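PDB 2DY3: alanine racemase from Corynebacterium glutamicum, which belongs to the pyridoxal-phosphate enzymes built from an N-terminal TIM-type barrel and a C-terminal beta-rich domain, and binds pyridoxal-5'-phosphate. Local coordinates for residues B[200-205]-B[213-218]. Residues are numbered along the deposited sequence; the frame is centred on the assembly and turned at random.
With PLP (pyridoxal-5'-phosphate), chain F.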
loop_
_atom_site.group_PDB
_atom_site.type_symbol
_atom_site.label_atom_id
_atom_site.label_comp_id
_atom_site.label_asym_id
_atom_site.label_seq_id
_atom_site.Cartn_x
_atom_site.Cartn_y
_atom_site.Cartn_z
ATOM N N PRO B 200 -17.512 7.777 14.696
ATOM C CA PRO B 200 -17.662 7.607 16.144
ATOM C C PRO B 200 -18.646 8.582 16.788
ATOM O O PRO B 200 -19.531 8.167 17.534
ATOM C CB PRO B 200 -16.232 7.766 16.664
ATOM C CG PRO B 200 -15.585 8.622 15.636
ATOM C CD PRO B 200 -16.113 8.061 14.345
ATOM N N ALA B 201 -18.502 9.869 16.490
ATOM C CA ALA B 201 -19.394 10.881 17.042
ATOM C C ALA B 201 -20.827 10.693 16.541
ATOM O O ALA B 201 -21.777 10.757 17.321
ATOM C CB ALA B 201 -18.889 12.277 16.678
ATOM N N PHE B 202 -20.974 10.456 15.240
ATOM C CA PHE B 202 -22.285 10.259 14.626
ATOM C C PHE B 202 -23.060 9.106 15.251
ATOM O O PHE B 202 -24.258 9.218 15.502
ATOM C CB PHE B 202 -22.126 10.000 13.124
ATOM C CG PHE B 202 -23.418 9.680 12.416
ATOM C CD1 PHE B 202 -24.482 10.568 12.445
ATOM C CD2 PHE B 202 -23.554 8.502 11.696
ATOM C CE1 PHE B 202 -25.662 10.287 11.766
ATOM C CE2 PHE B 202 -24.726 8.213 11.015
ATOM C CZ PHE B 202 -25.782 9.109 11.049
ATOM N N LEU B 203 -22.376 7.996 15.495
ATOM C CA LEU B 203 -23.022 6.827 16.072
ATOM C C LEU B 203 -23.215 6.917 17.584
ATOM O O LEU B 203 -23.574 5.925 18.212
ATOM C CB LEU B 203 -22.220 5.560 15.744
ATOM C CG LEU B 203 -22.066 5.147 14.275
ATOM C CD1 LEU B 203 -21.218 3.885 14.190
ATOM C CD2 LEU B 203 -23.435 4.909 13.648
ATOM N N THR B 204 -22.981 8.091 18.168
ATOM C CA THR B 204 -23.144 8.246 19.615
ATOM C C THR B 204 -23.536 9.642 20.099
ATOM O O THR B 204 -23.868 9.819 21.269
ATOM C CB THR B 204 -21.862 7.840 20.369
ATOM O OG1 THR B 204 -22.090 7.942 21.781
ATOM C CG2 THR B 204 -20.710 8.758 19.995
ATOM N N ARG B 205 -23.496 10.630 19.212
ATOM C CA ARG B 205 -23.842 12.002 19.584
ATOM C C ARG B 205 -24.850 12.594 18.602
ATOM O O ARG B 205 -24.482 13.355 17.704
ATOM C CB ARG B 205 -22.585 12.882 19.612
ATOM C CG ARG B 205 -21.599 12.547 20.718
ATOM C CD ARG B 205 -22.193 12.836 22.083
ATOM N NE ARG B 205 -22.387 14.263 22.324
ATOM C CZ ARG B 205 -21.416 15.111 22.655
ATOM N NH1 ARG B 205 -20.168 14.682 22.791
ATOM N NH2 ARG B 205 -21.696 16.390 22.859
ATOM N N VAL B 213 -23.739 15.411 8.624
ATOM C CA VAL B 213 -22.824 14.512 9.313
ATOM C C VAL B 213 -21.939 13.912 8.218
ATOM O O VAL B 213 -22.384 13.750 7.082
ATOM C CB VAL B 213 -23.588 13.386 10.057
ATOM C CG1 VAL B 213 -24.548 13.999 11.071
ATOM C CG2 VAL B 213 -24.353 12.519 9.065
ATOM N N ARG B 214 -20.689 13.595 8.542
ATOM C CA ARG B 214 -19.794 13.036 7.538
ATOM C C ARG B 214 -19.049 11.798 7.981
ATOM O O ARG B 214 -17.856 11.844 8.276
ATOM C CB ARG B 214 -18.786 14.088 7.060
ATOM C CG ARG B 214 -17.992 14.761 8.149
ATOM C CD ARG B 214 -16.797 15.511 7.562
ATOM N NE ARG B 214 -16.098 16.326 8.556
ATOM C CZ ARG B 214 -15.722 15.902 9.761
ATOM N NH1 ARG B 214 -15.979 14.661 10.156
ATOM N NH2 ARG B 214 -15.058 16.711 10.569
ATOM N N PRO B 215 -19.749 10.661 8.025
ATOM C CA PRO B 215 -19.097 9.424 8.437
ATOM C C PRO B 215 -18.413 8.745 7.257
ATOM O O PRO B 215 -18.845 8.876 6.107
ATOM C CB PRO B 215 -20.252 8.599 8.992
ATOM C CG PRO B 215 -21.393 8.996 8.109
ATOM C CD PRO B 215 -21.212 10.493 7.934
ATOM N N GLY B 216 -17.329 8.041 7.550
ATOM C CA GLY B 216 -16.626 7.321 6.510
ATOM C C GLY B 216 -16.675 5.841 6.841
ATOM O O GLY B 216 -17.394 5.062 6.211
ATOM N N LEU B 217 -15.905 5.479 7.863
ATOM C CA LEU B 217 -15.772 4.110 8.350
ATOM C C LEU B 217 -17.065 3.280 8.346
ATOM O O LEU B 217 -17.071 2.148 7.870
ATOM C CB LEU B 217 -15.172 4.160 9.760
ATOM C CG LEU B 217 -14.505 2.940 10.400
ATOM C CD1 LEU B 217 -15.564 1.996 10.817
ATOM C CD2 LEU B 217 -13.515 2.273 9.453
ATOM N N ALA B 218 -18.153 3.840 8.871
ATOM C CA ALA B 218 -19.423 3.119 8.932
ATOM C C ALA B 218 -19.987 2.647 7.584
ATOM O O ALA B 218 -20.678 1.626 7.526
ATOM C CB ALA B 218 -20.472 3.968 9.667
HETATM N N1 PLP F . -13.963 14.021 8.179
HETATM C C2 PLP F . -12.621 14.287 7.891
HETATM C C2A PLP F . -12.143 15.728 7.830
HETATM C C3 PLP F . -11.741 13.200 7.672
HETATM O O3 PLP F . -10.411 13.438 7.394
HETATM C C4 PLP F . -12.239 11.861 7.740
HETATM C C4A PLP F . -11.316 10.631 7.545
HETATM C C5 PLP F . -13.626 11.646 8.054
HETATM C C6 PLP F . -14.461 12.731 8.262
HETATM C C5A PLP F . -14.226 10.278 8.174
HETATM O O4P PLP F . -14.038 9.754 9.483
HETATM P P PLP F . -14.538 8.304 10.011
HETATM O O1P PLP F . -14.019 7.275 9.118
HETATM O O2P PLP F . -13.945 8.257 11.349
HETATM O O3P PLP F . -16.012 8.416 9.974
#
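F202 carries this contact, its ring meeting V213 and P215. V213 stands at about a right angle to it: CG2 lies over one ring face, 4.1 Å from the centroid, a CH-pi contact. V213 CG1 reaches F202 CD1 at 3.7 Å. On the other ortho carbon, P215 CG approaches F202 CD2 obliquely at 4.2 Å. With CG anti to the backbone N (chi1 176°), the phenyl extends from the last residue of the short helix 199-202 to the barrel strand 212-213, where L20 and M23 of helix 10-24 also touch it. Alternation along 213-215 turns R214 away from F202, to the cofactor: the N1 edge of the pyridine points at one face of the guanidinium, the two planes nearly perpendicular, and PLP N1 comes within 2.9 Å of R214 NH1 over that face. Beyond P215 the backbone grips the phosphate, G216 N bonding PLP O3P at 2.8 Å and L217 N bonding PLP O1P at 2.9 Å; S199 N, at the start of the helix, also hydrogen-bonds PLP. The contact between the segments is thus wholly apolar and buried, while R214 and the G216 and L217 amides meet PLP, where a positive guanidinium beside N1 would be expected to disfavour protonation of the pyridine.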